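Local structure of PrgX (Enterococcus faecalis, 2AWI) at residues N95-E100 with I112-I117; V277-T281 with V295-Y299; I202-L207 with I242-T247. The protein is the receptor for the peptide sex pheromone cCF10 and regulates conjugation in Enterococcus faecalis, probably by binding DNA as a repressor. The protein carries 1 engineered substitution. All blocks are in the same frame, centred on the assembly; numbering follows the deposited sequence.

Contact 1. Residues N95-E100 with I112-I117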
ATOM      1  N   ASN A  95      26.333  41.425 -20.599  1.00 63.65           N
ATOM      2  CA  ASN A  95      26.652  41.284 -19.185  1.00 62.58           C
ATOM      3  C   ASN A  95      27.794  40.300 -19.002  1.00 62.40           C
ATOM      4  O   ASN A  95      28.663  40.491 -18.151  1.00 62.15           O
ATOM      5  CB  ASN A  95      25.425  40.804 -18.415  1.00 57.99           C
ATOM      6  CG  ASN A  95      24.427  41.913 -18.168  1.00 57.76           C
ATOM      7  OD1 ASN A  95      23.218  41.682 -18.145  1.00 52.51           O
ATOM      8  ND2 ASN A  95      24.928  43.126 -17.970  1.00 54.12           N
ATOM      9  N   PHE A  96      27.788  39.251 -19.816  1.00 52.78           N
ATOM     10  CA  PHE A  96      28.821  38.228 -19.755  1.00 52.61           C
ATOM     11  C   PHE A  96      30.178  38.823 -20.093  1.00 52.34           C
ATOM     12  O   PHE A  96      31.208  38.328 -19.640  1.00 51.00           O
ATOM     13  CB  PHE A  96      28.502  37.096 -20.730  1.00 45.43           C
ATOM     14  CG  PHE A  96      29.472  35.952 -20.672  1.00 45.46           C
ATOM     15  CD1 PHE A  96      29.579  35.171 -19.525  1.00 47.15           C
ATOM     16  CD2 PHE A  96      30.281  35.654 -21.768  1.00 43.31           C
ATOM     17  CE1 PHE A  96      30.481  34.104 -19.469  1.00 46.22           C
ATOM     18  CE2 PHE A  96      31.182  34.594 -21.726  1.00 35.72           C
ATOM     19  CZ  PHE A  96      31.285  33.816 -20.576  1.00 44.62           C
ATOM     20  N   GLN A  97      30.177  39.887 -20.890  1.00 59.50           N
ATOM     21  CA  GLN A  97      31.423  40.537 -21.282  1.00 62.69           C
ATOM     22  C   GLN A  97      31.998  41.355 -20.136  1.00 61.13           C
ATOM     23  O   GLN A  97      33.155  41.768 -20.176  1.00 61.28           O
ATOM     24  CB  GLN A  97      31.198  41.445 -22.495  1.00 79.21           C
ATOM     25  CG  GLN A  97      30.734  40.712 -23.744  1.00 82.27           C
ATOM     26  CD  GLN A  97      30.576  41.637 -24.940  1.00 83.41           C
ATOM     27  OE1 GLN A  97      30.116  41.221 -26.005  1.00 83.43           O
ATOM     28  NE2 GLN A  97      30.962  42.897 -24.770  1.00 84.87           N
ATOM     29  N   ARG A  98      31.180  41.591 -19.117  1.00 58.59           N
ATOM     30  CA  ARG A  98      31.614  42.356 -17.956  1.00 57.14           C
ATOM     31  C   ARG A  98      32.061  41.395 -16.858  1.00 55.74           C
ATOM     32  O   ARG A  98      33.062  41.623 -16.181  1.00 56.76           O
ATOM     33  CB  ARG A  98      30.469  43.231 -17.436  1.00 60.15           C
ATOM     34  CG  ARG A  98      30.828  44.038 -16.194  1.00 62.28           C
ATOM     35  CD  ARG A  98      29.639  44.817 -15.619  1.00 64.48           C
ATOM     36  NE  ARG A  98      28.561  43.949 -15.137  1.00 65.23           N
ATOM     37  CZ  ARG A  98      27.503  43.591 -15.857  1.00 62.90           C
ATOM     38  NH1 ARG A  98      27.366  44.028 -17.102  1.00 59.91           N
ATOM     39  NH2 ARG A  98      26.579  42.793 -15.335  1.00 61.74           N
ATOM     40  N   ILE A  99      31.311  40.313 -16.703  1.00 45.95           N
ATOM     41  CA  ILE A  99      31.588  39.308 -15.687  1.00 45.38           C
ATOM     42  C   ILE A  99      32.794  38.430 -16.006  1.00 43.25           C
ATOM     43  O   ILE A  99      33.679  38.262 -15.167  1.00 40.34           O
ATOM     44  CB  ILE A  99      30.356  38.388 -15.479  1.00 57.07           C
ATOM     45  CG1 ILE A  99      29.162  39.212 -14.980  1.00 59.77           C
ATOM     46  CG2 ILE A  99      30.691  37.278 -14.495  1.00 55.86           C
ATOM     47  CD1 ILE A  99      29.385  39.888 -13.642  1.00 65.10           C
ATOM     48  N   GLU A 100      32.813  37.871 -17.214  1.00 49.34           N
ATOM     49  CA  GLU A 100      33.890  36.980 -17.657  1.00 49.43           C
ATOM     50  C   GLU A 100      35.275  37.448 -17.209  1.00 48.81           C
ATOM     51  O   GLU A 100      36.032  36.684 -16.614  1.00 48.37           O
ATOM     52  CB  GLU A 100      33.845  36.823 -19.183  1.00 48.38           C
ATOM     53  CG  GLU A 100      34.596  35.617 -19.739  1.00 50.59           C
ATOM     54  CD  GLU A 100      36.104  35.744 -19.616  1.00 57.40           C
ATOM     55  OE1 GLU A 100      36.645  36.796 -20.022  1.00 57.77           O
ATOM     56  OE2 GLU A 100      36.751  34.791 -19.126  1.00 63.23           O
ATOM     57  N   ILE A 112      29.389  33.584  -9.646  1.00 34.99           N
ATOM     58  CA  ILE A 112      28.464  34.257 -10.551  1.00 36.55           C
ATOM     59  C   ILE A 112      28.807  33.862 -11.987  1.00 37.03           C
ATOM     60  O   ILE A 112      27.925  33.557 -12.794  1.00 35.81           O
ATOM     61  CB  ILE A 112      28.563  35.788 -10.404  1.00 36.16           C
ATOM     62  CG1 ILE A 112      28.069  36.207  -9.019  1.00 34.93           C
ATOM     63  CG2 ILE A 112      27.745  36.464 -11.481  1.00 32.70           C
ATOM     64  CD1 ILE A 112      28.290  37.676  -8.713  1.00 39.20           C
ATOM     65  N   TYR A 113      30.104  33.864 -12.283  1.00 40.64           N
ATOM     66  CA  TYR A 113      30.621  33.497 -13.597  1.00 40.62           C
ATOM     67  C   TYR A 113      30.067  32.150 -14.049  1.00 40.44           C
ATOM     68  O   TYR A 113      29.548  32.029 -15.156  1.00 42.05           O
ATOM     69  CB  TYR A 113      32.149  33.439 -13.540  1.00 41.33           C
ATOM     70  CG  TYR A 113      32.790  32.759 -14.725  1.00 44.08           C
ATOM     71  CD1 TYR A 113      32.798  33.364 -15.984  1.00 44.17           C
ATOM     72  CD2 TYR A 113      33.376  31.500 -14.591  1.00 36.35           C
ATOM     73  CE1 TYR A 113      33.377  32.732 -17.082  1.00 41.38           C
ATOM     74  CE2 TYR A 113      33.956  30.860 -15.679  1.00 35.65           C
ATOM     75  CZ  TYR A 113      33.953  31.481 -16.923  1.00 41.64           C
ATOM     76  OH  TYR A 113      34.533  30.855 -18.004  1.00 43.45           O
ATOM     77  N   LEU A 114      30.185  31.137 -13.195  1.00 33.15           N
ATOM     78  CA  LEU A 114      29.680  29.804 -13.524  1.00 32.64           C
ATOM     79  C   LEU A 114      28.166  29.865 -13.716  1.00 34.68           C
ATOM     80  O   LEU A 114      27.566  28.980 -14.335  1.00 34.23           O
ATOM     81  CB  LEU A 114      30.029  28.803 -12.412  1.00 30.10           C
ATOM     82  CG  LEU A 114      31.524  28.536 -12.190  1.00 26.82           C
ATOM     83  CD1 LEU A 114      31.724  27.621 -10.981  1.00 19.19           C
ATOM     84  CD2 LEU A 114      32.125  27.918 -13.451  1.00 21.10           C
ATOM     85  N   GLY A 115      27.557  30.918 -13.171  1.00 44.62           N
ATOM     86  CA  GLY A 115      26.126  31.106 -13.311  1.00 44.72           C
ATOM     87  C   GLY A 115      25.812  31.432 -14.760  1.00 46.90           C
ATOM     88  O   GLY A 115      24.788  31.006 -15.306  1.00 47.06           O
ATOM     89  N   TYR A 116      26.700  32.194 -15.389  1.00 40.71           N
ATOM     90  CA  TYR A 116      26.534  32.555 -16.790  1.00 42.03           C
ATOM     91  C   TYR A 116      26.826  31.352 -17.685  1.00 42.14           C
ATOM     92  O   TYR A 116      26.147  31.137 -18.690  1.00 43.44           O
ATOM     93  CB  TYR A 116      27.465  33.708 -17.167  1.00 47.60           C
ATOM     94  CG  TYR A 116      27.000  35.069 -16.702  1.00 49.30           C
ATOM     95  CD1 TYR A 116      26.928  35.384 -15.344  1.00 45.51           C
ATOM     96  CD2 TYR A 116      26.644  36.051 -17.627  1.00 47.90           C
ATOM     97  CE1 TYR A 116      26.514  36.651 -14.920  1.00 46.91           C
ATOM     98  CE2 TYR A 116      26.230  37.315 -17.217  1.00 48.76           C
ATOM     99  CZ  TYR A 116      26.167  37.610 -15.866  1.00 47.13           C
ATOM    100  OH  TYR A 116      25.758  38.864 -15.475  1.00 47.88           O
ATOM    101  N   ILE A 117      27.835  30.566 -17.323  1.00 54.67           N
ATOM    102  CA  ILE A 117      28.183  29.392 -18.115  1.00 54.16           C
ATOM    103  C   ILE A 117      26.999  28.443 -18.153  1.00 54.91           C
ATOM    104  O   ILE A 117      26.686  27.863 -19.192  1.00 55.12           O
ATOM    105  CB  ILE A 117      29.400  28.651 -17.525  1.00 42.11           C
ATOM    106  CG1 ILE A 117      30.628  29.560 -17.578  1.00 44.97           C
ATOM    107  CG2 ILE A 117      29.659  27.360 -18.302  1.00 38.79           C
ATOM    108  CD1 ILE A 117      31.004  30.006 -18.978  1.00 47.27           C
TER
HETATM  109  O   HOH W   1      36.075  32.446 -19.604  1.00 54.32           O

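Contact 2. Residues V277-T281 with V295-Y299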
ATOM      1  N   VAL A 277      10.756  11.089 -10.184  1.00 37.18           N
ATOM      2  CA  VAL A 277      10.048  10.127 -11.019  1.00 37.50           C
ATOM      3  C   VAL A 277      10.878   9.873 -12.280  1.00 38.26           C
ATOM      4  O   VAL A 277      11.068   8.723 -12.691  1.00 38.36           O
ATOM      5  CB  VAL A 277       8.643  10.646 -11.430  1.00 41.09           C
ATOM      6  CG1 VAL A 277       8.053   9.759 -12.516  1.00 40.21           C
ATOM      7  CG2 VAL A 277       7.721  10.649 -10.224  1.00 39.70           C
ATOM      8  N   GLU A 278      11.375  10.950 -12.884  1.00 31.84           N
ATOM      9  CA  GLU A 278      12.190  10.837 -14.085  1.00 34.33           C
ATOM     10  C   GLU A 278      13.443  10.037 -13.747  1.00 34.27           C
ATOM     11  O   GLU A 278      13.834   9.131 -14.487  1.00 32.74           O
ATOM     12  CB  GLU A 278      12.574  12.226 -14.597  1.00 47.71           C
ATOM     13  CG  GLU A 278      11.372  13.120 -14.873  1.00 58.98           C
ATOM     14  CD  GLU A 278      11.759  14.512 -15.333  1.00 69.01           C
ATOM     15  OE1 GLU A 278      12.581  15.161 -14.649  1.00 68.80           O
ATOM     16  OE2 GLU A 278      11.232  14.959 -16.373  1.00 74.29           O
ATOM     17  N   GLU A 279      14.053  10.372 -12.612  1.00 43.00           N
ATOM     18  CA  GLU A 279      15.261   9.690 -12.162  1.00 44.71           C
ATOM     19  C   GLU A 279      15.039   8.192 -12.057  1.00 44.34           C
ATOM     20  O   GLU A 279      15.733   7.410 -12.697  1.00 44.10           O
ATOM     21  CB  GLU A 279      15.721  10.240 -10.801  1.00 47.24           C
ATOM     22  CG  GLU A 279      16.918  11.184 -10.882  1.00 46.68           C
ATOM     23  CD  GLU A 279      17.157  11.986  -9.605  1.00 56.52           C
ATOM     24  OE1 GLU A 279      17.247  11.381  -8.516  1.00 56.77           O
ATOM     25  OE2 GLU A 279      17.265  13.227  -9.695  1.00 53.31           O
ATOM     26  N   LEU A 280      14.060   7.796 -11.254  1.00 36.91           N
ATOM     27  CA  LEU A 280      13.757   6.383 -11.051  1.00 37.79           C
ATOM     28  C   LEU A 280      13.375   5.655 -12.341  1.00 38.27           C
ATOM     29  O   LEU A 280      13.582   4.448 -12.462  1.00 37.64           O
ATOM     30  CB  LEU A 280      12.636   6.227 -10.020  1.00 34.13           C
ATOM     31  CG  LEU A 280      12.237   4.791  -9.671  1.00 35.05           C
ATOM     32  CD1 LEU A 280      13.419   4.069  -9.038  1.00 36.48           C
ATOM     33  CD2 LEU A 280      11.051   4.801  -8.725  1.00 34.07           C
ATOM     34  N   THR A 281      12.816   6.386 -13.300  1.00 49.01           N
ATOM     35  CA  THR A 281      12.420   5.788 -14.571  1.00 48.77           C
ATOM     36  C   THR A 281      13.658   5.390 -15.369  1.00 50.64           C
ATOM     37  O   THR A 281      13.693   4.333 -16.003  1.00 51.24           O
ATOM     38  CB  THR A 281      11.575   6.769 -15.419  1.00 41.58           C
ATOM     39  OG1 THR A 281      10.360   7.077 -14.728  1.00 39.21           O
ATOM     40  CG2 THR A 281      11.231   6.155 -16.766  1.00 34.87           C
ATOM     41  N   VAL A 295       4.555   5.640 -10.826  1.00 82.25           N
ATOM     42  CA  VAL A 295       5.629   6.414 -11.440  1.00 79.75           C
ATOM     43  C   VAL A 295       5.515   6.621 -12.953  1.00 79.54           C
ATOM     44  O   VAL A 295       5.702   7.736 -13.445  1.00 78.79           O
ATOM     45  CB  VAL A 295       7.005   5.777 -11.132  1.00 77.86           C
ATOM     46  CG1 VAL A 295       7.204   5.668  -9.633  1.00 77.86           C
ATOM     47  CG2 VAL A 295       7.099   4.410 -11.774  1.00 77.86           C
ATOM     48  N   THR A 296       5.207   5.559 -13.691  1.00 75.22           N
ATOM     49  CA  THR A 296       5.098   5.656 -15.144  1.00 75.22           C
ATOM     50  C   THR A 296       3.946   6.531 -15.637  1.00 75.22           C
ATOM     51  O   THR A 296       3.986   7.036 -16.758  1.00 75.22           O
ATOM     52  CB  THR A 296       4.969   4.262 -15.783  1.00 80.58           C
ATOM     53  OG1 THR A 296       3.919   3.532 -15.136  1.00 80.58           O
ATOM     54  CG2 THR A 296       6.276   3.501 -15.653  1.00 80.58           C
ATOM     55  N   MET A 297       2.924   6.716 -14.808  1.00 74.73           N
ATOM     56  CA  MET A 297       1.791   7.544 -15.204  1.00 74.73           C
ATOM     57  C   MET A 297       2.212   9.011 -15.161  1.00 74.73           C
ATOM     58  O   MET A 297       1.853   9.797 -16.037  1.00 74.73           O
ATOM     59  CB  MET A 297       0.605   7.315 -14.265  1.00123.92           C
ATOM     60  CG  MET A 297      -0.739   7.731 -14.851  1.00123.92           C
ATOM     61  SD  MET A 297      -1.170   6.778 -16.346  1.00123.92           S
ATOM     62  CE  MET A 297      -1.142   8.074 -17.604  1.00123.92           C
ATOM     63  N   TYR A 298       2.979   9.366 -14.133  1.00 59.49           N
ATOM     64  CA  TYR A 298       3.473  10.731 -13.962  1.00 59.42           C
ATOM     65  C   TYR A 298       4.495  11.082 -15.039  1.00 62.97           C
ATOM     66  O   TYR A 298       4.322  12.048 -15.780  1.00 63.71           O
ATOM     67  CB  TYR A 298       4.111  10.893 -12.579  1.00 62.88           C
ATOM     68  CG  TYR A 298       3.123  10.807 -11.441  1.00 56.79           C
ATOM     69  CD1 TYR A 298       3.315   9.912 -10.389  1.00 52.37           C
ATOM     70  CD2 TYR A 298       1.989  11.621 -11.417  1.00 49.48           C
ATOM     71  CE1 TYR A 298       2.403   9.826  -9.340  1.00 44.89           C
ATOM     72  CE2 TYR A 298       1.069  11.544 -10.373  1.00 48.03           C
ATOM     73  CZ  TYR A 298       1.282  10.644  -9.338  1.00 48.61           C
ATOM     74  OH  TYR A 298       0.374  10.568  -8.302  1.00 52.19           O
ATOM     75  N   TYR A 299       5.557  10.287 -15.121  1.00 84.59           N
ATOM     76  CA  TYR A 299       6.614  10.504 -16.103  1.00 84.59           C
ATOM     77  C   TYR A 299       6.042  10.610 -17.513  1.00 84.59           C
ATOM     78  O   TYR A 299       6.283  11.590 -18.219  1.00 84.59           O
ATOM     79  CB  TYR A 299       7.632   9.361 -16.029  1.00 92.86           C
ATOM     80  CG  TYR A 299       8.736   9.420 -17.067  1.00 92.86           C
ATOM     81  CD1 TYR A 299       8.557   8.875 -18.342  1.00 92.86           C
ATOM     82  CD2 TYR A 299       9.961  10.019 -16.771  1.00 92.86           C
ATOM     83  CE1 TYR A 299       9.575   8.922 -19.294  1.00 92.86           C
ATOM     84  CE2 TYR A 299      10.985  10.074 -17.714  1.00 92.86           C
ATOM     85  CZ  TYR A 299      10.787   9.524 -18.972  1.00 92.86           C
ATOM     86  OH  TYR A 299      11.806   9.575 -19.897  1.00 92.86           O
TER

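Contact 3. Residues I202-L207 with I242-T247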
ATOM      1  N   ILE A 202      24.689   8.267  -8.573  1.00 32.65           N
ATOM      2  CA  ILE A 202      23.725   7.185  -8.720  1.00 33.01           C
ATOM      3  C   ILE A 202      23.350   7.034 -10.191  1.00 34.48           C
ATOM      4  O   ILE A 202      23.158   5.925 -10.683  1.00 34.54           O
ATOM      5  CB  ILE A 202      22.437   7.459  -7.895  1.00 30.53           C
ATOM      6  CG1 ILE A 202      22.722   7.284  -6.406  1.00 29.86           C
ATOM      7  CG2 ILE A 202      21.323   6.509  -8.307  1.00 29.92           C
ATOM      8  CD1 ILE A 202      23.128   5.879  -6.027  1.00 26.75           C
HETATM    9  N   MSE A 203      23.256   8.160 -10.888  1.00 40.16           N
HETATM   10  CA  MSE A 203      22.891   8.158 -12.300  1.00 42.03           C
HETATM   11  C   MSE A 203      23.967   7.501 -13.182  1.00 40.68           C
HETATM   12  O   MSE A 203      23.665   7.009 -14.267  1.00 41.72           O
HETATM   13  CB  MSE A 203      22.627   9.593 -12.762  1.00 63.62           C
HETATM   14  CG  MSE A 203      21.639   9.708 -13.910  1.00 76.35           C
HETATM   15 SE   MSE A 203      19.861   9.090 -13.428  1.00 91.22          SE
HETATM   16  CE  MSE A 203      19.839   7.448 -14.461  1.00 83.92           C
ATOM     17  N   ASN A 204      25.216   7.501 -12.715  1.00 42.82           N
ATOM     18  CA  ASN A 204      26.318   6.896 -13.457  1.00 42.82           C
ATOM     19  C   ASN A 204      26.660   5.551 -12.841  1.00 42.37           C
ATOM     20  O   ASN A 204      27.741   5.011 -13.063  1.00 40.35           O
ATOM     21  CB  ASN A 204      27.567   7.780 -13.411  1.00 37.57           C
ATOM     22  CG  ASN A 204      27.346   9.139 -14.024  1.00 40.97           C
ATOM     23  OD1 ASN A 204      26.528   9.297 -14.931  1.00 43.49           O
ATOM     24  ND2 ASN A 204      28.093  10.131 -13.545  1.00 42.54           N
ATOM     25  N   ARG A 205      25.733   5.025 -12.055  1.00 42.08           N
ATOM     26  CA  ARG A 205      25.905   3.746 -11.380  1.00 42.09           C
ATOM     27  C   ARG A 205      27.268   3.608 -10.706  1.00 42.76           C
ATOM     28  O   ARG A 205      27.754   2.498 -10.482  1.00 43.84           O
ATOM     29  CB  ARG A 205      25.677   2.593 -12.361  1.00 31.31           C
ATOM     30  CG  ARG A 205      25.283   1.292 -11.684  1.00 30.72           C
ATOM     31  CD  ARG A 205      24.772   0.270 -12.674  1.00 30.44           C
ATOM     32  NE  ARG A 205      23.909  -0.720 -12.032  1.00 30.56           N
ATOM     33  CZ  ARG A 205      24.310  -1.594 -11.115  1.00 29.32           C
ATOM     34  NH1 ARG A 205      25.572  -1.613 -10.722  1.00 29.07           N
ATOM     35  NH2 ARG A 205      23.446  -2.453 -10.589  1.00 29.57           N
ATOM     36  N   ASN A 206      27.881   4.740 -10.376  1.00 36.36           N
ATOM     37  CA  ASN A 206      29.174   4.749  -9.698  1.00 35.16           C
ATOM     38  C   ASN A 206      28.896   4.486  -8.217  1.00 35.25           C
ATOM     39  O   ASN A 206      28.754   5.421  -7.429  1.00 35.47           O
ATOM     40  CB  ASN A 206      29.832   6.115  -9.864  1.00 28.73           C
ATOM     41  CG  ASN A 206      31.317   6.082  -9.599  1.00 26.14           C
ATOM     42  OD1 ASN A 206      31.780   5.430  -8.663  1.00 31.35           O
ATOM     43  ND2 ASN A 206      32.078   6.800 -10.419  1.00 23.85           N
ATOM     44  N   LEU A 207      28.827   3.215  -7.836  1.00 47.38           N
ATOM     45  CA  LEU A 207      28.513   2.865  -6.458  1.00 49.24           C
ATOM     46  C   LEU A 207      29.487   3.294  -5.371  1.00 50.18           C
ATOM     47  O   LEU A 207      29.060   3.596  -4.249  1.00 48.41           O
ATOM     48  CB  LEU A 207      28.262   1.358  -6.334  1.00 39.46           C
ATOM     49  CG  LEU A 207      27.071   0.771  -7.100  1.00 42.07           C
ATOM     50  CD1 LEU A 207      26.655  -0.532  -6.426  1.00 39.29           C
ATOM     51  CD2 LEU A 207      25.896   1.751  -7.112  1.00 41.48           C
ATOM     52  N   ILE A 242      18.075   3.664  -3.394  1.00 41.61           N
ATOM     53  CA  ILE A 242      18.420   3.268  -4.753  1.00 40.70           C
ATOM     54  C   ILE A 242      19.803   2.612  -4.744  1.00 41.81           C
ATOM     55  O   ILE A 242      20.039   1.636  -5.446  1.00 42.85           O
ATOM     56  CB  ILE A 242      18.431   4.481  -5.696  1.00 33.61           C
ATOM     57  CG1 ILE A 242      17.028   5.084  -5.769  1.00 28.39           C
ATOM     58  CG2 ILE A 242      18.933   4.077  -7.078  1.00 29.91           C
ATOM     59  CD1 ILE A 242      15.965   4.121  -6.279  1.00 33.27           C
ATOM     60  N   TYR A 243      20.709   3.160  -3.939  1.00 48.52           N
ATOM     61  CA  TYR A 243      22.060   2.622  -3.812  1.00 50.06           C
ATOM     62  C   TYR A 243      21.990   1.166  -3.352  1.00 51.19           C
ATOM     63  O   TYR A 243      22.684   0.307  -3.891  1.00 50.88           O
ATOM     64  CB  TYR A 243      22.859   3.433  -2.790  1.00 44.28           C
ATOM     65  CG  TYR A 243      24.204   2.827  -2.429  1.00 43.08           C
ATOM     66  CD1 TYR A 243      25.308   2.983  -3.264  1.00 42.52           C
ATOM     67  CD2 TYR A 243      24.368   2.084  -1.258  1.00 44.28           C
ATOM     68  CE1 TYR A 243      26.544   2.416  -2.946  1.00 37.15           C
ATOM     69  CE2 TYR A 243      25.604   1.511  -0.931  1.00 43.77           C
ATOM     70  CZ  TYR A 243      26.685   1.682  -1.783  1.00 42.57           C
ATOM     71  OH  TYR A 243      27.907   1.114  -1.487  1.00 47.14           O
ATOM     72  N   GLN A 244      21.150   0.906  -2.351  1.00 47.86           N
ATOM     73  CA  GLN A 244      20.979  -0.434  -1.798  1.00 49.77           C
ATOM     74  C   GLN A 244      20.383  -1.402  -2.815  1.00 49.16           C
ATOM     75  O   GLN A 244      20.700  -2.588  -2.810  1.00 50.38           O
ATOM     76  CB  GLN A 244      20.082  -0.384  -0.558  1.00 62.06           C
ATOM     77  CG  GLN A 244      20.622   0.489   0.566  1.00 68.72           C
ATOM     78  CD  GLN A 244      19.657   0.614   1.739  1.00 68.80           C
ATOM     79  OE1 GLN A 244      19.943   1.302   2.721  1.00 73.51           O
ATOM     80  NE2 GLN A 244      18.509  -0.049   1.640  1.00 71.85           N
ATOM     81  N   PHE A 245      19.513  -0.893  -3.680  1.00 41.56           N
ATOM     82  CA  PHE A 245      18.891  -1.722  -4.698  1.00 40.73           C
ATOM     83  C   PHE A 245      19.940  -2.072  -5.748  1.00 41.75           C
ATOM     84  O   PHE A 245      20.068  -3.230  -6.167  1.00 40.73           O
ATOM     85  CB  PHE A 245      17.735  -0.969  -5.361  1.00 40.60           C
ATOM     86  CG  PHE A 245      17.003  -1.769  -6.407  1.00 41.55           C
ATOM     87  CD1 PHE A 245      16.234  -2.876  -6.049  1.00 42.39           C
ATOM     88  CD2 PHE A 245      17.087  -1.417  -7.749  1.00 39.52           C
ATOM     89  CE1 PHE A 245      15.556  -3.621  -7.015  1.00 40.58           C
ATOM     90  CE2 PHE A 245      16.414  -2.152  -8.725  1.00 41.95           C
ATOM     91  CZ  PHE A 245      15.645  -3.258  -8.358  1.00 39.77           C
ATOM     92  N   LEU A 246      20.692  -1.063  -6.169  1.00 43.94           N
ATOM     93  CA  LEU A 246      21.724  -1.253  -7.173  1.00 44.79           C
ATOM     94  C   LEU A 246      22.800  -2.230  -6.710  1.00 46.22           C
ATOM     95  O   LEU A 246      23.394  -2.931  -7.525  1.00 45.55           O
ATOM     96  CB  LEU A 246      22.370   0.090  -7.526  1.00 32.33           C
ATOM     97  CG  LEU A 246      21.481   1.161  -8.156  1.00 30.12           C
ATOM     98  CD1 LEU A 246      22.348   2.345  -8.552  1.00 23.51           C
ATOM     99  CD2 LEU A 246      20.755   0.596  -9.374  1.00 23.87           C
ATOM    100  N   THR A 247      23.041  -2.277  -5.403  1.00 49.30           N
ATOM    101  CA  THR A 247      24.063  -3.157  -4.840  1.00 51.51           C
ATOM    102  C   THR A 247      23.614  -4.609  -4.729  1.00 52.41           C
ATOM    103  O   THR A 247      24.347  -5.521  -5.112  1.00 54.25           O
ATOM    104  CB  THR A 247      24.496  -2.677  -3.444  1.00 48.74           C
ATOM    105  OG1 THR A 247      25.071  -1.366  -3.545  1.00 50.48           O
ATOM    106  CG2 THR A 247      25.520  -3.638  -2.842  1.00 48.46           C
TER

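Contact 1. Residues N95-E100 with I112-I117
Tyr116 lays its ring along the backbone and side chains of Asn95, Phe96 and Ile99 on the facing helix. Ile99 takes one face of that ring, standing roughly perpendicular to the tyrosine side chain with CG1 3.5 Å from Tyr116 CZ, while Asn95 CB lies at the rim, close to the ring plane, 3.5 Å from Tyr116 OH. Phe96 and Tyr116 point oppositely as they pass; their planes are inclined by 31°, and the nearest approach is Phe96 CD1 to Tyr116 CB at 3.5 Å. With CG anti to the backbone N (chi1 -176°), the Phe96 ring runs across to the second helix, where its CE1 comes 4.0 Å from Tyr113 CE1 and its CZ meets Ile117 CD1. Helices 92-102 and 107-122 follow one another as a helical hairpin within the TPR-family region; segments 95-100 and 112-117 cross at -141°, their axes 9.9 Å apart. The CG2 methyl of Ile99 also packs against Tyr113 CA and Ile112 CG2. On the flank, Glu100 lies alongside Tyr113, both heading the same way, and one water bridges them, donating to Glu100 OE2 and lying 2.7 Å from Tyr113 OH. Glu100 OE2 is also paired with Arg103 in a salt bridge, and Arg98, whose guanidinium passes near Tyr116 OH, is salt-bridged to Glu78 of helix 74-87.

Contact 2. Residues V277-T281 with V295-Y299
Tyr299 reaches across to helix 270-286, and nearly every atom of its side chain has a neighbour there. Its CB sits 3.6 Å from Val277 CG1. At the next step, CG lies 3.7 Å from Thr281 OG1, and CD2 meets the backbone of Glu278, 3.6 Å from its CA near the ring plane. CE2 continues along Glu278 CA, and the middle of the ring lies under a methyl: Thr281 CG2 stands 3.8 Å from the centroid and 2° off the normal, a CH-pi contact over one face. Having CG anti to the backbone N (chi1 176°) carries the tyrosine ring out to this place. The methyl is set in turn by the threonine hydroxyl, which donates back to Val277 O at 2.7 Å, from above the carbonyl plane and on the face opposite to the amide of Thr281. Helix 293-300, the last modelled helix, packs across helix 270-286 of the TPR-family region, segments 277-281 and 295-299 crossing at -117°. Val277 CG1 touches both Tyr299 CB and the carbonyl of Val295, with Val295 O 3.2 Å away. The Leu280 and Val295 side chains cross nearly perpendicularly, CD2 touching CG1. Glu278 also runs crosswise to the tyrosine, its CB and CG near CD2 and CE2, and its OE2 is salt-bridged to Arg274, while Tyr298 turns its ring edge-to-face with His273.

Contact 3. Residues I202-L207 with I242-T247
Leu207 and Leu246 meet obliquely, CD2 of Leu207 3.9 Å from CD1 of Leu246, and Ile202 adds a second apolar patch where its CG2 lies 3.6 Å from Ile242 CG2. From Ile202 the CD1 methyl reaches Tyr243 CB, the two side chains crossing at about a right angle. With CG anti to the backbone N (chi1 171°), Tyr243 swings its ring edge toward the backbone of Leu207, CE1 3.1 Å from Leu207 O. Over the centre of one face of this ring stands Thr247 OG1, placed by its own hydrogen bond to Tyr243 O (2.9 Å); the same hydroxyl touches Leu207 CD1. Beside Leu246, Arg205 turns a guanidinium face to CB, and NH2 gives a weak, bent bond to Leu246 O (3.1 Å, 126° at the hydrogen). Its extended chain is held further out by a salt bridge from NE to Glu287. Farther out, Ile202 touches Ile283 of helix 270-286. With its positive phi (46°), Arg205 is the C-prime residue of a Schellman motif closing helix 184-203, and Asn206, its OD1 weakly bonded to Glu209 N, is the N-cap of helix 207-220: a tight turn between successive helices of an all-helical, TPR-like array.

How the contacts relate
Along the chain the order is contact 1, contact 3, contact 2, each closing before the next opens. Contact 1, between helices 92-102 and 107-122, stands apart: its centre is 35 Å from those of both others, and its nearest atoms are about 18 to 19 Å from theirs. Contacts 2 and 3 are neighbours, with centres about 17 Å apart, and meet directly where Leu280 CD1 of helix 270-286 packs 3.8 Å from Ile242 CD1 of helix 230-248. Helix 270-286 thus lies between helix 293-300 and helix 230-248, so the terminal helix is joined through it to the all-helical TPR-family region that also holds contact 1.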